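Local structure of ammonium transporter (Kuenenia stuttgartiensis, 6EU6) at residues G33-S37 against K38-S42; V132-I135 against Y136-G140; D151-G154 against W155-L159; T299-L302 against A303-E307. The protein probably senses ammonium at the membrane as the Amt-family domain of an ammonium sensor histidine kinase, passing the signal across the bilayer. One frame throughout, in Å; residues are numbered along the deposited sequence.

Contact 1 (G33-S37 against K38-S42); sequences GFSQS and KNAIS
Gln-36 and Asn-39 meet twice, by backbone and by side chain, where the chain leaves helix 2-34 and turns into helix 40-67. The amide N-H of Asn-39 reaches Gln-36 O, three residues back, at 3.0 Å and nearly straight at the hydrogen (163°). One residue on, Ala-40 N donates to Ser-37 O with the same i to i+3 spacing, over a longer 3.3 Å. The two side chains run alongside each other in the same direction, Gln-36 NE2 lying 3.8 Å from Asn-39 ND2 with the amide planes almost perpendicular, so the groups are neighbours without bonding to each other. On the Lys-38 flank, the extended lysine also lies beside Gln-36, its CE 3.5 Å from Gln-36 OE1. Cutting Gln-36 back to an alanine would probably open a gap beside Lys-38 CE and the Asn-39 amide and leave the hydrogen-bonding partner of NE2 without its mate. Further along, Ser-42 holds its hydroxyl between the backbone N and the carbonyl carbon (chi1 56°), from where OG donates back to Asn-39 O at 2.8 Å. Outside this first shell, Lys-38 NZ is bound by Lys-396 O, while Asn-39 OD1 accepts from Leu-399 N and its ND2 donates to Glu-117 OE1, a carboxylate oxygen that also takes the Gln-36 backbone N-H. Ala-40 packs on Pro-207 of a second subunit. Two successive i to i+3 bonds make a tight turn, here the one linking two consecutive helices of the Amt-family fold and lying against the C-terminal region.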
# COMPACT_ATOMS: atom_id res chain seq x y z
N GLY A 33 2.62 13.62 -9.92
CA GLY A 33 1.91 14.75 -9.36
C GLY A 33 2.56 16.10 -9.59
O GLY A 33 1.89 17.12 -9.88
N PHE A 34 3.87 16.14 -9.40
CA PHE A 34 4.67 17.36 -9.59
C PHE A 34 4.85 17.73 -11.09
O PHE A 34 5.31 18.77 -11.40
CB PHE A 34 6.06 17.22 -8.94
CG PHE A 34 6.17 17.79 -7.58
CD1 PHE A 34 5.72 17.07 -6.47
CD2 PHE A 34 6.73 19.03 -7.37
CE1 PHE A 34 5.82 17.59 -5.20
CE2 PHE A 34 6.83 19.56 -6.09
CZ PHE A 34 6.37 18.83 -4.99
N SER A 35 4.51 16.86 -11.99
CA SER A 35 4.78 17.06 -13.39
C SER A 35 3.61 17.83 -14.05
O SER A 35 2.49 17.91 -13.54
CB SER A 35 5.01 15.72 -14.09
OG SER A 35 3.85 15.14 -14.69
N GLN A 36 3.91 18.36 -15.21
CA GLN A 36 2.87 18.92 -16.03
C GLN A 36 2.12 17.76 -16.57
O GLN A 36 2.67 16.73 -16.87
CB GLN A 36 3.46 19.78 -17.15
CG GLN A 36 4.23 21.03 -16.62
CD GLN A 36 4.93 21.62 -17.83
OE1 GLN A 36 4.32 22.21 -18.66
NE2 GLN A 36 6.17 21.28 -18.01
N SER A 37 0.83 17.90 -16.61
CA SER A 37 -0.07 16.89 -17.11
C SER A 37 0.34 16.27 -18.46
O SER A 37 0.30 15.04 -18.62
CB SER A 37 -1.49 17.48 -17.09
OG SER A 37 -2.15 16.94 -18.16
N LYS A 38 0.86 17.05 -19.42
CA LYS A 38 1.35 16.50 -20.70
C LYS A 38 2.55 15.55 -20.69
O LYS A 38 2.94 14.97 -21.75
CB LYS A 38 1.66 17.65 -21.66
CG LYS A 38 2.81 18.51 -21.21
CD LYS A 38 3.01 19.68 -22.15
CE LYS A 38 4.16 20.50 -21.69
NZ LYS A 38 4.38 21.61 -22.61
N ASN A 39 3.20 15.45 -19.55
CA ASN A 39 4.36 14.59 -19.40
C ASN A 39 4.18 13.40 -18.47
O ASN A 39 5.15 12.70 -18.20
CB ASN A 39 5.52 15.46 -18.86
CG ASN A 39 6.00 16.48 -19.88
OD1 ASN A 39 6.13 16.18 -21.04
ND2 ASN A 39 6.22 17.71 -19.43
N ALA A 40 2.98 13.26 -17.89
CA ALA A 40 2.69 12.27 -16.85
C ALA A 40 2.97 10.86 -17.31
O ALA A 40 3.45 10.05 -16.53
CB ALA A 40 1.21 12.34 -16.49
N ILE A 41 2.70 10.56 -18.59
CA ILE A 41 3.00 9.24 -19.13
C ILE A 41 4.48 8.98 -19.09
O ILE A 41 4.88 7.85 -18.67
CB ILE A 41 2.40 9.04 -20.58
CG1 ILE A 41 0.86 9.22 -20.53
CG2 ILE A 41 2.74 7.65 -21.12
CD1 ILE A 41 0.20 9.28 -21.93
N SER A 42 5.32 9.92 -19.54
CA SER A 42 6.74 9.60 -19.65
C SER A 42 7.29 9.37 -18.25
O SER A 42 8.15 8.55 -18.04
CB SER A 42 7.61 10.69 -20.28
OG SER A 42 7.47 11.89 -19.57

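Contact 2 (V132-I135 against Y136-G140); sequences VAII and YPIFG
Pro-137 wedges its ring against the carbonyls of the preceding turn, at a proline kink in helix 121-144 with a wider pi-type turn at 132-135. This is the tight part of the contact: Pro-137 CG stands 3.2 Å from Val-132 O and 3.5 Å from Ala-133 O, and Pro-137 CD lies 3.4 Å from Ile-134 O. Pro-137 has no N-H for Ala-133 O, and in the widened turn Val-132 O is likewise buried with no partner in the model. With the ring gone, as in a serine here, a gap would probably open against Val-132 O and Ala-133 O. Regular bonding resumes directly afterwards, with Ile-138 N donating to Ile-134 O and Phe-139 N to Ile-135 O, the latter carbonyl also receiving Trp-370 NE1 from helix 353-385. Tyr-136, its ring swung opposite the backbone N (chi1 174°), leaves the contact for helices 93-114 and 167-185. The looser side is the partly exposed flank of Ala-133 and Ile-134. There Ile-134 and Ile-138 run alongside in a common direction, and their side chains meet at a single closest pair, Ile-134 CG2 to Ile-138 CD1, 4.1 Å.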
# COMPACT_ATOMS: atom_id res chain seq x y z
N VAL A 132 23.83 2.52 -10.43
CA VAL A 132 23.66 1.29 -9.74
C VAL A 132 24.90 0.34 -9.82
O VAL A 132 25.14 -0.46 -8.90
CB VAL A 132 22.38 0.57 -10.18
CG1 VAL A 132 22.22 -0.74 -9.41
CG2 VAL A 132 21.11 1.42 -9.84
N ALA A 133 25.63 0.43 -10.95
CA ALA A 133 26.82 -0.41 -11.24
C ALA A 133 28.10 0.15 -10.63
O ALA A 133 28.92 -0.63 -10.25
CB ALA A 133 27.00 -0.58 -12.77
N ILE A 134 28.20 1.47 -10.47
CA ILE A 134 29.45 2.19 -10.12
C ILE A 134 29.33 3.12 -8.91
O ILE A 134 29.85 2.82 -7.83
CB ILE A 134 30.01 2.93 -11.36
CG1 ILE A 134 30.52 1.84 -12.33
CG2 ILE A 134 31.22 3.79 -10.98
CD1 ILE A 134 30.37 2.22 -13.72
N ILE A 135 28.63 4.21 -9.09
CA ILE A 135 28.60 5.27 -8.05
C ILE A 135 28.08 4.74 -6.74
O ILE A 135 28.76 4.81 -5.69
CB ILE A 135 27.80 6.51 -8.52
CG1 ILE A 135 28.44 7.10 -9.78
CG2 ILE A 135 27.67 7.55 -7.42
CD1 ILE A 135 27.67 8.27 -10.33
N TYR A 136 26.85 4.18 -6.78
CA TYR A 136 26.19 3.78 -5.50
C TYR A 136 26.91 2.64 -4.77
O TYR A 136 27.19 2.75 -3.55
CB TYR A 136 24.68 3.46 -5.76
CG TYR A 136 24.01 2.91 -4.59
CD1 TYR A 136 23.63 3.73 -3.56
CD2 TYR A 136 23.83 1.53 -4.46
CE1 TYR A 136 23.05 3.20 -2.42
CE2 TYR A 136 23.27 0.97 -3.30
CZ TYR A 136 22.84 1.82 -2.28
OH TYR A 136 22.22 1.31 -1.14
N PRO A 137 27.15 1.51 -5.44
CA PRO A 137 27.71 0.43 -4.67
C PRO A 137 29.21 0.64 -4.21
O PRO A 137 29.59 0.12 -3.18
CB PRO A 137 27.64 -0.77 -5.63
CG PRO A 137 27.72 -0.16 -6.99
CD PRO A 137 27.04 1.21 -6.87
N ILE A 138 29.99 1.42 -4.94
CA ILE A 138 31.38 1.67 -4.49
C ILE A 138 31.41 2.60 -3.27
O ILE A 138 32.01 2.25 -2.25
CB ILE A 138 32.25 2.21 -5.64
CG1 ILE A 138 32.46 1.10 -6.65
CG2 ILE A 138 33.60 2.72 -5.10
CD1 ILE A 138 32.97 1.54 -8.02
N PHE A 139 30.70 3.72 -3.32
CA PHE A 139 30.47 4.49 -2.07
C PHE A 139 29.85 3.66 -0.96
O PHE A 139 30.24 3.77 0.19
CB PHE A 139 29.68 5.80 -2.27
CG PHE A 139 29.65 6.67 -1.04
CD1 PHE A 139 28.67 6.47 -0.06
CD2 PHE A 139 30.63 7.62 -0.81
CE1 PHE A 139 28.67 7.25 1.12
CE2 PHE A 139 30.64 8.39 0.39
CZ PHE A 139 29.65 8.21 1.33
N GLY A 140 28.94 2.78 -1.31
CA GLY A 140 28.32 1.94 -0.32
C GLY A 140 29.33 1.04 0.36
O GLY A 140 29.19 0.72 1.53

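Contact 3 (D151-G154 against W155-L159); sequences DQTG and WLKEL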
# COMPACT_ATOMS: atom_id res chain seq x y z
N ASP A 151 34.73 -10.02 8.66
CA ASP A 151 36.07 -9.50 8.98
C ASP A 151 36.62 -8.49 8.02
O ASP A 151 37.76 -8.64 7.60
CB ASP A 151 37.09 -10.65 9.06
CG ASP A 151 36.65 -11.77 9.98
OD1 ASP A 151 36.32 -11.45 11.15
OD2 ASP A 151 36.65 -12.95 9.55
N GLN A 152 35.85 -7.44 7.67
CA GLN A 152 36.35 -6.43 6.72
C GLN A 152 35.66 -5.13 6.97
O GLN A 152 34.71 -5.08 7.75
CB GLN A 152 36.10 -6.86 5.28
CG GLN A 152 34.62 -6.92 4.91
CD GLN A 152 34.43 -7.31 3.47
OE1 GLN A 152 35.08 -8.25 2.98
NE2 GLN A 152 33.56 -6.58 2.75
N THR A 153 36.11 -4.08 6.31
CA THR A 153 35.44 -2.82 6.41
C THR A 153 35.72 -1.94 5.21
O THR A 153 36.62 -2.18 4.42
CB THR A 153 35.83 -2.12 7.72
OG1 THR A 153 34.95 -1.04 7.94
CG2 THR A 153 37.26 -1.56 7.64
N GLY A 154 34.92 -0.90 5.06
CA GLY A 154 35.17 0.05 4.02
C GLY A 154 35.96 1.15 4.69
O GLY A 154 35.85 1.36 5.92
N TRP A 155 36.69 1.90 3.88
CA TRP A 155 37.62 2.86 4.47
C TRP A 155 36.90 3.95 5.23
O TRP A 155 37.39 4.38 6.23
CB TRP A 155 38.61 3.43 3.43
CG TRP A 155 38.04 4.37 2.40
CD1 TRP A 155 37.53 4.03 1.21
CD2 TRP A 155 37.97 5.80 2.48
NE1 TRP A 155 37.10 5.16 0.56
CE2 TRP A 155 37.37 6.25 1.32
CE3 TRP A 155 38.27 6.73 3.49
CZ2 TRP A 155 37.10 7.58 1.09
CZ3 TRP A 155 38.02 8.04 3.27
CH2 TRP A 155 37.42 8.46 2.08
N LEU A 156 35.73 4.41 4.76
CA LEU A 156 35.02 5.46 5.47
C LEU A 156 34.45 5.01 6.81
O LEU A 156 34.53 5.73 7.84
CB LEU A 156 33.88 6.06 4.65
CG LEU A 156 34.11 7.33 3.90
CD1 LEU A 156 32.80 7.64 3.13
CD2 LEU A 156 34.51 8.46 4.84
N LYS A 157 33.88 3.84 6.82
CA LYS A 157 33.45 3.23 8.06
C LYS A 157 34.62 3.04 9.07
O LYS A 157 34.49 3.34 10.28
CB LYS A 157 32.83 1.89 7.76
CG LYS A 157 32.53 1.07 9.00
CD LYS A 157 31.60 1.74 10.00
CE LYS A 157 30.16 1.82 9.49
NZ LYS A 157 29.32 2.68 10.33
N GLU A 158 35.76 2.61 8.54
CA GLU A 158 37.00 2.48 9.33
C GLU A 158 37.32 3.81 10.05
O GLU A 158 37.69 3.82 11.21
CB GLU A 158 38.13 2.10 8.39
CG GLU A 158 39.48 2.06 9.07
CD GLU A 158 39.50 0.95 10.05
OE1 GLU A 158 39.27 -0.17 9.58
OE2 GLU A 158 39.67 1.19 11.25
N LEU A 159 37.15 4.94 9.37
CA LEU A 159 37.33 6.27 10.01
C LEU A 159 36.23 6.62 11.01
O LEU A 159 36.34 7.64 11.68
CB LEU A 159 37.39 7.38 9.00
CG LEU A 159 38.60 7.26 8.12
CD1 LEU A 159 38.59 8.45 7.21
CD2 LEU A 159 39.95 7.13 8.88
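The start of a short helix is the element at issue: Thr-153 and Gly-154 lead into helix 155-158, with Gly-154 at the N-cap position, and the side chain of Thr-153 folds over the first turn. The turn is closed by Glu-158 N, which donates to Gly-154 O at 2.9 Å, the i to i+4 bond of the first turn. The same oxygen is gripped a second time by the hydroxyl of Thr-153, whose OG1 donates to Gly-154 O from 3.3 Å, tilted 22° from the carbonyl plane. With OG1 opposite the backbone N (chi1 -167°), the two branches of the threonine are divided between two helical residues. The hydroxyl branch sits over the aliphatic start of Lys-157, Thr-153 OG1 to Lys-157 CG 3.4 Å, whereas the methyl branch faces Glu-158, Thr-153 CG2 lying 3.1 Å from Glu-158 OE1 and 3.8 Å from Glu-158 CB. Both partners cross the threonine at about a right angle, and both bend at chi2, Lys-157 again at chi3. The lysine thus touches Thr-153 through its methylenes while its ammonium leads away to Phe-161 O and to a bound MES sulfonate, probably from the crystallisation liquor, with which it forms a salt bridge. On the other side of the turn, Leu-156 CG lies over one face of the Trp-155 ring, displaced toward the rim. Trp-155 also meets the ring of Trp-142 on helix 121-144 and packs on Val-366 of helix 353-385, so the short helix is set against both long helices, while the backbone of Trp-155 bonds to Gly-73, between strands 70-71 and 75-76.

Contact 4 (T299-L302 against A303-E307); sequences TGIL and AIIAE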
# COMPACT_ATOMS: atom_id res chain seq x y z
N THR A 299 15.52 20.45 9.66
CA THR A 299 15.61 20.00 8.28
C THR A 299 14.51 20.59 7.42
O THR A 299 14.74 21.00 6.28
CB THR A 299 15.58 18.47 8.16
OG1 THR A 299 16.58 17.91 9.01
CG2 THR A 299 15.74 17.99 6.65
N GLY A 300 13.31 20.66 7.95
CA GLY A 300 12.20 21.20 7.22
C GLY A 300 12.45 22.63 6.66
O GLY A 300 12.27 22.92 5.49
N ILE A 301 12.82 23.54 7.55
CA ILE A 301 13.18 24.90 7.18
C ILE A 301 14.42 24.93 6.27
O ILE A 301 14.40 25.60 5.26
CB ILE A 301 13.42 25.70 8.48
CG1 ILE A 301 12.07 25.87 9.19
CG2 ILE A 301 14.03 27.06 8.23
CD1 ILE A 301 12.24 26.15 10.65
N LEU A 302 15.49 24.25 6.63
CA LEU A 302 16.70 24.36 5.83
C LEU A 302 16.47 23.81 4.42
O LEU A 302 17.08 24.28 3.42
CB LEU A 302 17.88 23.66 6.45
CG LEU A 302 18.39 24.26 7.76
CD1 LEU A 302 19.58 23.47 8.29
CD2 LEU A 302 18.86 25.65 7.46
N ALA A 303 15.61 22.80 4.32
CA ALA A 303 15.39 22.19 3.00
C ALA A 303 14.61 23.13 2.07
O ALA A 303 14.86 23.19 0.87
CB ALA A 303 14.67 20.86 3.14
N ILE A 304 13.68 23.90 2.64
CA ILE A 304 12.91 24.85 1.89
C ILE A 304 13.83 26.02 1.46
O ILE A 304 13.67 26.49 0.33
CB ILE A 304 11.74 25.39 2.73
CG1 ILE A 304 10.69 24.28 2.90
CG2 ILE A 304 11.09 26.61 2.08
CD1 ILE A 304 9.64 24.67 3.93
N ILE A 305 14.77 26.42 2.33
CA ILE A 305 15.69 27.49 1.98
C ILE A 305 16.52 26.99 0.82
O ILE A 305 16.72 27.68 -0.21
CB ILE A 305 16.53 27.90 3.18
CG1 ILE A 305 15.63 28.65 4.18
CG2 ILE A 305 17.74 28.77 2.74
CD1 ILE A 305 16.19 28.77 5.57
N ALA A 306 17.05 25.79 0.97
CA ALA A 306 17.81 25.16 -0.07
C ALA A 306 17.09 25.01 -1.38
O ALA A 306 17.66 25.27 -2.46
CB ALA A 306 18.40 23.86 0.38
N GLU A 307 15.83 24.60 -1.32
CA GLU A 307 15.08 24.42 -2.54
C GLU A 307 15.01 25.74 -3.34
O GLU A 307 15.22 25.74 -4.56
CB GLU A 307 13.68 23.98 -2.17
CG GLU A 307 12.67 23.98 -3.26
CD GLU A 307 11.24 23.67 -2.73
OE1 GLU A 307 10.66 24.37 -1.86
OE2 GLU A 307 10.69 22.66 -3.17
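Ile-301 and Ile-305, one turn apart on helix 289-312, extend in parallel from the same flank, the i to i+4 pairing of a regular alpha-helix that here forms part of a membrane protein's helical bundle. Ile-301 presents its CG2 branch, set opposite the backbone N, to the far end of its partner, where Ile-305 CD1 lies 3.8 Å from Ile-301 CG2. The Ile-305 chain gets there by running back along the helix, with its CG1 beside the backbone N (chi1 -72°) and 3.5 Å from Ile-301 O. Ile-305 is on the surface, so this aliphatic ridge may face lipid. Ile-304 repeats the same backward lean on a buried flank, its CG1 3.3 Å from Gly-300 O, and there its outer side is met by helix 234-261 at Ala-253, Phe-256 and Ile-257, and by Ala-272 of helix 266-280. On the other flank Ala-303 packs on Ala-275 of helix 266-280 and Ala-306 on Val-328 of helix 322-340. The hydroxyl of Thr-299 is bound back to Ile-295 O within its own helix. Beneath the side chains the ladder of main-chain bonds is continuous, though uneven. Ile-304 N to Gly-300 O is weak, while Ile-305 N approaches Ile-301 O at 3.1 Å. Ala-306 N donates to Leu-302 O at 2.9 Å, and the shortest rung across the contact is Ala-303 N to Thr-299 O, 2.8 Å.

Contact 2 is the most deeply buried of the four, inside helix 121-144, whereas contacts 1, 3 and 4 are partly buried; contacts 1 and 3 lie on opposite sides of the chain's centre, their own centres about 43 Å apart. Contacts 2 and 4 each belong to a single long helix, but one is interrupted by proline and the other runs regularly, with a flank on the surface. Contacts 1 and 3 are helix boundaries and rely on polar groups: amides, a lysine and a threonine hydroxyl bonded to the carbonyl of the N-cap residue. Only contacts 2 and 3 touch, Phe-139 CE2 packing 3.6 Å from Leu-156 CD1; contacts 1 and 4 approach to about 6 Å between nearest atoms without meeting.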